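Local structure of nucleoporin NUP159 (1XIP) at residues I27-F31 against A54-K59; K82-I87 against L116-R120. The protein is a nuclear pore component whose N-terminal beta-propeller domain tethers the helicase Dbp5 to the pore for mRNA export. All coordinates share one frame; numbering follows the deposited sequence.

Contact 1 of 2, residues I27-F31 against A54-K59; sequences ILPSF and AASGSK
L28, P29 and F31 pack a loop segment, 27-31, onto the tight hairpin 54-59, a mixed apolar and polar contact between neighbouring blades of the beta-propeller. The loop leaves strand 18-26, the edge of one four-stranded sheet, while S56 to K59 form a type I' turn joining strands 51-56 and 59-64 of another; paired bonds between S56 and K59 close the turn. One hydrogen bond crosses the contact: S56 OG donates to P29 O at 2.8 Å, in the carbonyl plane, with a C=O...donor angle of 159°. A chi1 of -172° turns the S56 hydroxyl away from its own N and onto that carbonyl, with OG 3.4 Å from F31 CE2. The F31 ring lies with one face on G57: the G57 N stands 3.3 Å above the plane, over its centre, and G57 CA is 4.0 Å from the centroid in a CH-pi contact. With F31 cut back to an alanine, G57 N and CA would probably lose the ring lying over them, and a gap would open beside the S56 hydroxyl. Glycine suits position 57, where phi is positive and a CB would collide with the carbonyls of P29 and S30. At the other end, L28 spreads its two methyls over the two hairpin strands, CD1 meeting A54 CB at 3.7 Å and CD2 meeting K59 CD at 3.7 Å; the K59 chain also runs across the P29 ring. One directional bond thus gives P29 O a donor and fixes the S56 rotation, while aliphatic and ring-on-glycine packing hold the loop along its length.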
ATOM      1  N   ILE A  27      -8.819  15.601  -8.187  1.00 20.04           N
ATOM      2  CA  ILE A  27      -9.692  15.983  -7.097  1.00 19.28           C
ATOM      3  C   ILE A  27      -8.938  16.747  -6.022  1.00 19.20           C
ATOM      4  O   ILE A  27      -9.565  17.328  -5.112  1.00 19.21           O
ATOM      5  CB  ILE A  27     -10.407  14.755  -6.483  1.00 19.35           C
ATOM      6  CG1 ILE A  27      -9.394  13.793  -5.853  1.00 18.21           C
ATOM      7  CG2 ILE A  27     -11.328  14.081  -7.545  1.00 19.07           C
ATOM      8  CD1 ILE A  27      -9.953  12.977  -4.707  1.00 20.26           C
ATOM      9  N   LEU A  28      -7.609  16.761  -6.122  1.00 18.22           N
ATOM     10  CA  LEU A  28      -6.777  17.436  -5.133  1.00 17.92           C
ATOM     11  C   LEU A  28      -5.542  18.021  -5.791  1.00 18.08           C
ATOM     12  O   LEU A  28      -5.200  17.632  -6.883  1.00 18.25           O
ATOM     13  CB  LEU A  28      -6.375  16.452  -4.029  1.00 17.78           C
ATOM     14  CG  LEU A  28      -7.463  15.951  -3.086  1.00 16.94           C
ATOM     15  CD1 LEU A  28      -6.901  14.804  -2.223  1.00 19.46           C
ATOM     16  CD2 LEU A  28      -7.917  17.090  -2.224  1.00 16.24           C
ATOM     17  N   PRO A  29      -4.847  18.941  -5.138  1.00 18.49           N
ATOM     18  CA  PRO A  29      -3.627  19.494  -5.736  1.00 18.53           C
ATOM     19  C   PRO A  29      -2.494  18.452  -5.841  1.00 18.85           C
ATOM     20  O   PRO A  29      -2.424  17.494  -5.066  1.00 18.20           O
ATOM     21  CB  PRO A  29      -3.250  20.642  -4.790  1.00 18.27           C
ATOM     22  CG  PRO A  29      -3.888  20.304  -3.501  1.00 19.06           C
ATOM     23  CD  PRO A  29      -5.136  19.518  -3.812  1.00 18.64           C
ATOM     24  N   SER A  30      -1.636  18.666  -6.841  1.00 19.49           N
ATOM     25  CA  SER A  30      -0.480  17.831  -7.141  1.00 19.75           C
ATOM     26  C   SER A  30       0.671  18.055  -6.162  1.00 20.78           C
ATOM     27  O   SER A  30       0.782  19.108  -5.539  1.00 20.98           O
ATOM     28  CB  SER A  30      -0.007  18.132  -8.566  1.00 19.50           C
ATOM     29  OG  SER A  30       1.176  17.428  -8.889  1.00 19.20           O
ATOM     30  N   PHE A  31       1.535  17.053  -6.046  1.00 21.79           N
ATOM     31  CA  PHE A  31       2.778  17.162  -5.296  1.00 22.46           C
ATOM     32  C   PHE A  31       3.898  17.780  -6.153  1.00 23.30           C
ATOM     33  O   PHE A  31       5.014  18.004  -5.659  1.00 23.50           O
ATOM     34  CB  PHE A  31       3.215  15.778  -4.835  1.00 22.00           C
ATOM     35  CG  PHE A  31       2.528  15.298  -3.592  1.00 21.73           C
ATOM     36  CD1 PHE A  31       2.895  15.792  -2.341  1.00 19.53           C
ATOM     37  CD2 PHE A  31       1.523  14.319  -3.664  1.00 21.46           C
ATOM     38  CE1 PHE A  31       2.283  15.323  -1.187  1.00 19.39           C
ATOM     39  CE2 PHE A  31       0.891  13.842  -2.496  1.00 19.49           C
ATOM     40  CZ  PHE A  31       1.275  14.344  -1.262  1.00 20.29           C
ATOM     41  N   ALA A  54      -8.687  11.609   1.925  1.00 12.71           N
ATOM     42  CA  ALA A  54      -7.636  11.650   0.928  1.00 12.25           C
ATOM     43  C   ALA A  54      -6.774  12.838   1.253  1.00 12.07           C
ATOM     44  O   ALA A  54      -7.254  13.815   1.816  1.00 11.38           O
ATOM     45  CB  ALA A  54      -8.232  11.789  -0.453  1.00 12.34           C
ATOM     46  N   ALA A  55      -5.489  12.728   0.932  1.00 12.49           N
ATOM     47  CA  ALA A  55      -4.567  13.826   1.050  1.00 13.09           C
ATOM     48  C   ALA A  55      -3.588  13.851  -0.136  1.00 14.18           C
ATOM     49  O   ALA A  55      -2.954  12.848  -0.451  1.00 14.35           O
ATOM     50  CB  ALA A  55      -3.815  13.719   2.360  1.00 13.37           C
ATOM     51  N   SER A  56      -3.472  14.999  -0.793  1.00 15.07           N
ATOM     52  CA  SER A  56      -2.454  15.194  -1.822  1.00 15.78           C
ATOM     53  C   SER A  56      -2.029  16.627  -1.829  1.00 16.49           C
ATOM     54  O   SER A  56      -2.827  17.515  -1.517  1.00 17.04           O
ATOM     55  CB  SER A  56      -2.991  14.827  -3.208  1.00 16.26           C
ATOM     56  OG  SER A  56      -1.945  14.836  -4.180  1.00 15.41           O
ATOM     57  N   GLY A  57      -0.771  16.867  -2.185  1.00 17.16           N
ATOM     58  CA  GLY A  57      -0.222  18.221  -2.229  1.00 17.60           C
ATOM     59  C   GLY A  57      -0.546  19.108  -1.030  1.00 18.08           C
ATOM     60  O   GLY A  57      -0.975  20.241  -1.207  1.00 18.47           O
ATOM     61  N   SER A  58      -0.347  18.606   0.190  1.00 18.47           N
ATOM     62  CA  SER A  58      -0.566  19.425   1.389  1.00 18.87           C
ATOM     63  C   SER A  58      -2.038  19.685   1.776  1.00 18.51           C
ATOM     64  O   SER A  58      -2.286  20.249   2.837  1.00 19.05           O
ATOM     65  CB  SER A  58       0.171  20.777   1.303  1.00 19.16           C
ATOM     66  OG  SER A  58       1.580  20.613   1.260  1.00 21.41           O
ATOM     67  N   LYS A  59      -2.995  19.288   0.941  1.00 17.79           N
ATOM     68  CA  LYS A  59      -4.414  19.382   1.303  1.00 17.06           C
ATOM     69  C   LYS A  59      -4.970  18.018   1.667  1.00 16.71           C
ATOM     70  O   LYS A  59      -4.898  17.075   0.865  1.00 16.95           O
ATOM     71  CB  LYS A  59      -5.226  19.975   0.151  1.00 17.33           C
ATOM     72  CG  LYS A  59      -6.608  20.440   0.539  1.00 18.06           C
ATOM     73  CD  LYS A  59      -7.535  20.420  -0.660  1.00 21.82           C
ATOM     74  CE  LYS A  59      -8.259  21.767  -0.898  1.00 23.96           C
ATOM     75  NZ  LYS A  59      -9.544  21.623  -1.704  1.00 24.44           N
TER

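Contact 2 of 2, residues K82-I87 against L116-R120; sequences KWEKEI and LSEFR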
ATOM      1  N   LYS A  82     -16.680  17.592   3.286  1.00 17.86           N
ATOM      2  CA  LYS A  82     -17.281  17.830   4.592  1.00 18.38           C
ATOM      3  C   LYS A  82     -16.316  18.612   5.459  1.00 18.27           C
ATOM      4  O   LYS A  82     -16.731  19.418   6.291  1.00 18.10           O
ATOM      5  CB  LYS A  82     -17.630  16.520   5.314  1.00 18.52           C
ATOM      6  CG  LYS A  82     -18.533  15.546   4.560  1.00 21.82           C
ATOM      7  CD  LYS A  82     -19.780  16.235   3.973  1.00 27.73           C
ATOM      8  CE  LYS A  82     -21.021  15.944   4.833  1.00 30.98           C
ATOM      9  NZ  LYS A  82     -22.099  16.955   4.672  1.00 31.67           N
ATOM     10  N   TRP A  83     -15.028  18.343   5.271  1.00 18.48           N
ATOM     11  CA  TRP A  83     -13.963  18.932   6.069  1.00 18.87           C
ATOM     12  C   TRP A  83     -12.690  18.992   5.252  1.00 19.55           C
ATOM     13  O   TRP A  83     -12.485  18.171   4.381  1.00 19.55           O
ATOM     14  CB  TRP A  83     -13.739  18.085   7.293  1.00 18.36           C
ATOM     15  CG  TRP A  83     -12.518  18.400   8.085  1.00 18.19           C
ATOM     16  CD1 TRP A  83     -12.445  19.221   9.165  1.00 18.72           C
ATOM     17  CD2 TRP A  83     -11.206  17.847   7.916  1.00 17.88           C
ATOM     18  NE1 TRP A  83     -11.165  19.234   9.667  1.00 18.75           N
ATOM     19  CE2 TRP A  83     -10.385  18.395   8.919  1.00 17.33           C
ATOM     20  CE3 TRP A  83     -10.630  16.944   7.004  1.00 19.98           C
ATOM     21  CZ2 TRP A  83      -9.034  18.082   9.041  1.00 16.31           C
ATOM     22  CZ3 TRP A  83      -9.270  16.638   7.123  1.00 18.14           C
ATOM     23  CH2 TRP A  83      -8.497  17.206   8.136  1.00 16.70           C
ATOM     24  N   GLU A  84     -11.847  19.980   5.526  1.00 21.01           N
ATOM     25  CA  GLU A  84     -10.532  20.084   4.885  1.00 22.65           C
ATOM     26  C   GLU A  84      -9.541  20.878   5.733  1.00 22.67           C
ATOM     27  O   GLU A  84      -9.919  21.752   6.512  1.00 22.69           O
ATOM     28  CB  GLU A  84     -10.638  20.689   3.488  1.00 22.69           C
ATOM     29  CG  GLU A  84     -10.737  22.198   3.491  1.00 27.71           C
ATOM     30  CD  GLU A  84      -9.723  22.859   2.573  1.00 33.80           C
ATOM     31  OE1 GLU A  84     -10.137  23.335   1.473  1.00 37.84           O
ATOM     32  OE2 GLU A  84      -8.518  22.902   2.934  1.00 35.65           O
ATOM     33  N   LYS A  85      -8.269  20.555   5.574  1.00 23.22           N
ATOM     34  CA  LYS A  85      -7.217  21.235   6.286  1.00 23.97           C
ATOM     35  C   LYS A  85      -5.937  21.108   5.498  1.00 24.84           C
ATOM     36  O   LYS A  85      -5.620  20.046   4.990  1.00 25.08           O
ATOM     37  CB  LYS A  85      -7.022  20.621   7.668  1.00 23.56           C
ATOM     38  CG  LYS A  85      -5.918  21.274   8.467  1.00 23.49           C
ATOM     39  CD  LYS A  85      -5.894  20.830   9.899  1.00 22.79           C
ATOM     40  CE  LYS A  85      -4.697  21.416  10.606  1.00 23.61           C
ATOM     41  NZ  LYS A  85      -4.732  22.901  10.593  1.00 25.50           N
ATOM     42  N   GLU A  86      -5.204  22.201   5.404  1.00 26.02           N
ATOM     43  CA  GLU A  86      -3.864  22.189   4.857  1.00 27.35           C
ATOM     44  C   GLU A  86      -2.917  21.524   5.865  1.00 27.24           C
ATOM     45  O   GLU A  86      -2.723  22.029   6.968  1.00 27.34           O
ATOM     46  CB  GLU A  86      -3.429  23.621   4.546  1.00 27.89           C
ATOM     47  CG  GLU A  86      -2.027  23.758   3.975  1.00 32.29           C
ATOM     48  CD  GLU A  86      -2.025  24.187   2.513  1.00 37.54           C
ATOM     49  OE1 GLU A  86      -2.945  23.755   1.746  1.00 39.43           O
ATOM     50  OE2 GLU A  86      -1.093  24.947   2.131  1.00 38.86           O
ATOM     51  N   ILE A  87      -2.381  20.362   5.495  1.00 27.44           N
ATOM     52  CA  ILE A  87      -1.339  19.689   6.264  1.00 27.68           C
ATOM     53  C   ILE A  87      -0.247  19.227   5.294  1.00 28.16           C
ATOM     54  O   ILE A  87      -0.471  18.331   4.475  1.00 28.27           O
ATOM     55  CB  ILE A  87      -1.890  18.481   7.066  1.00 27.40           C
ATOM     56  CG1 ILE A  87      -3.296  18.766   7.595  1.00 27.66           C
ATOM     57  CG2 ILE A  87      -0.940  18.134   8.219  1.00 27.13           C
ATOM     58  CD1 ILE A  87      -4.031  17.559   8.155  1.00 28.27           C
ATOM     59  N   LEU A 116     -16.534  17.796  13.840  1.00 37.80           N
ATOM     60  CA  LEU A 116     -15.443  18.078  12.902  1.00 37.30           C
ATOM     61  C   LEU A 116     -14.575  19.292  13.266  1.00 37.59           C
ATOM     62  O   LEU A 116     -13.570  19.563  12.608  1.00 37.97           O
ATOM     63  CB  LEU A 116     -15.980  18.211  11.476  1.00 36.63           C
ATOM     64  CG  LEU A 116     -16.481  16.923  10.819  1.00 36.23           C
ATOM     65  CD1 LEU A 116     -17.427  17.239   9.665  1.00 35.64           C
ATOM     66  CD2 LEU A 116     -15.350  16.009  10.352  1.00 34.02           C
ATOM     67  N   SER A 117     -14.956  20.008  14.318  1.00 37.62           N
ATOM     68  CA  SER A 117     -14.165  21.134  14.798  1.00 37.67           C
ATOM     69  C   SER A 117     -12.885  20.660  15.488  1.00 37.37           C
ATOM     70  O   SER A 117     -11.901  21.407  15.570  1.00 37.76           O
ATOM     71  CB  SER A 117     -14.988  22.015  15.746  1.00 37.71           C
ATOM     72  OG  SER A 117     -15.928  21.251  16.482  1.00 39.20           O
ATOM     73  N   GLU A 118     -12.899  19.414  15.965  1.00 36.80           N
ATOM     74  CA  GLU A 118     -11.819  18.886  16.801  1.00 35.93           C
ATOM     75  C   GLU A 118     -10.768  18.149  15.994  1.00 34.73           C
ATOM     76  O   GLU A 118     -10.967  17.014  15.567  1.00 34.41           O
ATOM     77  CB  GLU A 118     -12.375  17.992  17.908  1.00 36.18           C
ATOM     78  CG  GLU A 118     -13.351  18.698  18.844  1.00 38.90           C
ATOM     79  CD  GLU A 118     -12.766  19.013  20.223  1.00 41.74           C
ATOM     80  OE1 GLU A 118     -11.824  18.301  20.671  1.00 43.48           O
ATOM     81  OE2 GLU A 118     -13.266  19.970  20.872  1.00 41.98           O
ATOM     82  N   PHE A 119      -9.648  18.822  15.780  1.00 33.69           N
ATOM     83  CA  PHE A 119      -8.502  18.232  15.121  1.00 32.70           C
ATOM     84  C   PHE A 119      -7.334  18.171  16.096  1.00 32.80           C
ATOM     85  O   PHE A 119      -6.564  19.124  16.231  1.00 32.84           O
ATOM     86  CB  PHE A 119      -8.134  19.019  13.862  1.00 32.00           C
ATOM     87  CG  PHE A 119      -7.116  18.334  13.005  1.00 30.31           C
ATOM     88  CD1 PHE A 119      -7.482  17.276  12.183  1.00 28.28           C
ATOM     89  CD2 PHE A 119      -5.776  18.730  13.042  1.00 27.83           C
ATOM     90  CE1 PHE A 119      -6.534  16.636  11.398  1.00 27.62           C
ATOM     91  CE2 PHE A 119      -4.828  18.106  12.270  1.00 26.08           C
ATOM     92  CZ  PHE A 119      -5.201  17.053  11.441  1.00 27.39           C
ATOM     93  N   ARG A 120      -7.210  17.035  16.770  1.00 32.88           N
ATOM     94  CA  ARG A 120      -6.277  16.883  17.876  1.00 32.89           C
ATOM     95  C   ARG A 120      -4.960  16.265  17.454  1.00 32.38           C
ATOM     96  O   ARG A 120      -4.903  15.485  16.514  1.00 32.27           O
ATOM     97  CB  ARG A 120      -6.907  16.030  18.969  1.00 33.27           C
ATOM     98  CG  ARG A 120      -7.837  16.810  19.893  1.00 35.67           C
ATOM     99  CD  ARG A 120      -8.465  15.971  21.008  1.00 39.10           C
ATOM    100  NE  ARG A 120      -8.643  16.738  22.247  1.00 41.66           N
ATOM    101  CZ  ARG A 120      -8.034  16.466  23.409  1.00 43.01           C
ATOM    102  NH1 ARG A 120      -7.185  15.445  23.513  1.00 42.77           N
ATOM    103  NH2 ARG A 120      -8.272  17.226  24.473  1.00 43.83           N
TER
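W83 and F119 approach each other on side chains whose CG is anti to the backbone N (chi1 169° and -170°), which carries each ring out from its own strand into the space between. Their planes lie 26° apart but are slid apart: the centroid of the W83 six-membered ring is 5.6 Å from that of F119, so overlap is slight, and contact is made where W83 CZ2 comes within 3.6 Å of F119 CD1. K85 supplies the face contact. Its extended chain lays CD over the face of the F119 ring, 3.9 Å from the centroid, a CH-pi contact made by the aliphatic part of the lysine. The I87 and F119 side chains point toward each other from opposite directions, I87 CD1 coming 3.5 Å from F119 CZ. L116 closes the other end, with CD2 4.0 Å from W83 CB. No hydrogen bond crosses, so the evidence is for apolar packing near the surface. The segments belong to the outer strand 83-86 of one antiparallel sheet and the outer strand 119-124 of the next. W83, L116 and F119 all touch L111 of strand 107-112, F119 also meets the Y109 ring, and W83 rests on V62 of strand 59-64, where K82 and W83 form a classic beta bulge.

Both contacts join adjacent sheets of the propeller, and both use the one containing strands 51-56, 59-64 and 83-86: contact 1 ties its hairpin to the loop after strand 18-26, contact 2 ties its outer strand to the sheet of 119-124. Contact 1 is partly buried, with its centre about 17 Å from the centre of the chain, whereas contact 2 lies at the surface, about 24 Å out. The deeper one combines backbone carbonyl, hydroxyl and glycine with one ring and aliphatic packing; the outer one relies mostly on aromatic and aliphatic side chains and has no hydrogen bond across it. The two touch through a probable hydrogen bond from I87 N to S58 O, 2.7 Å.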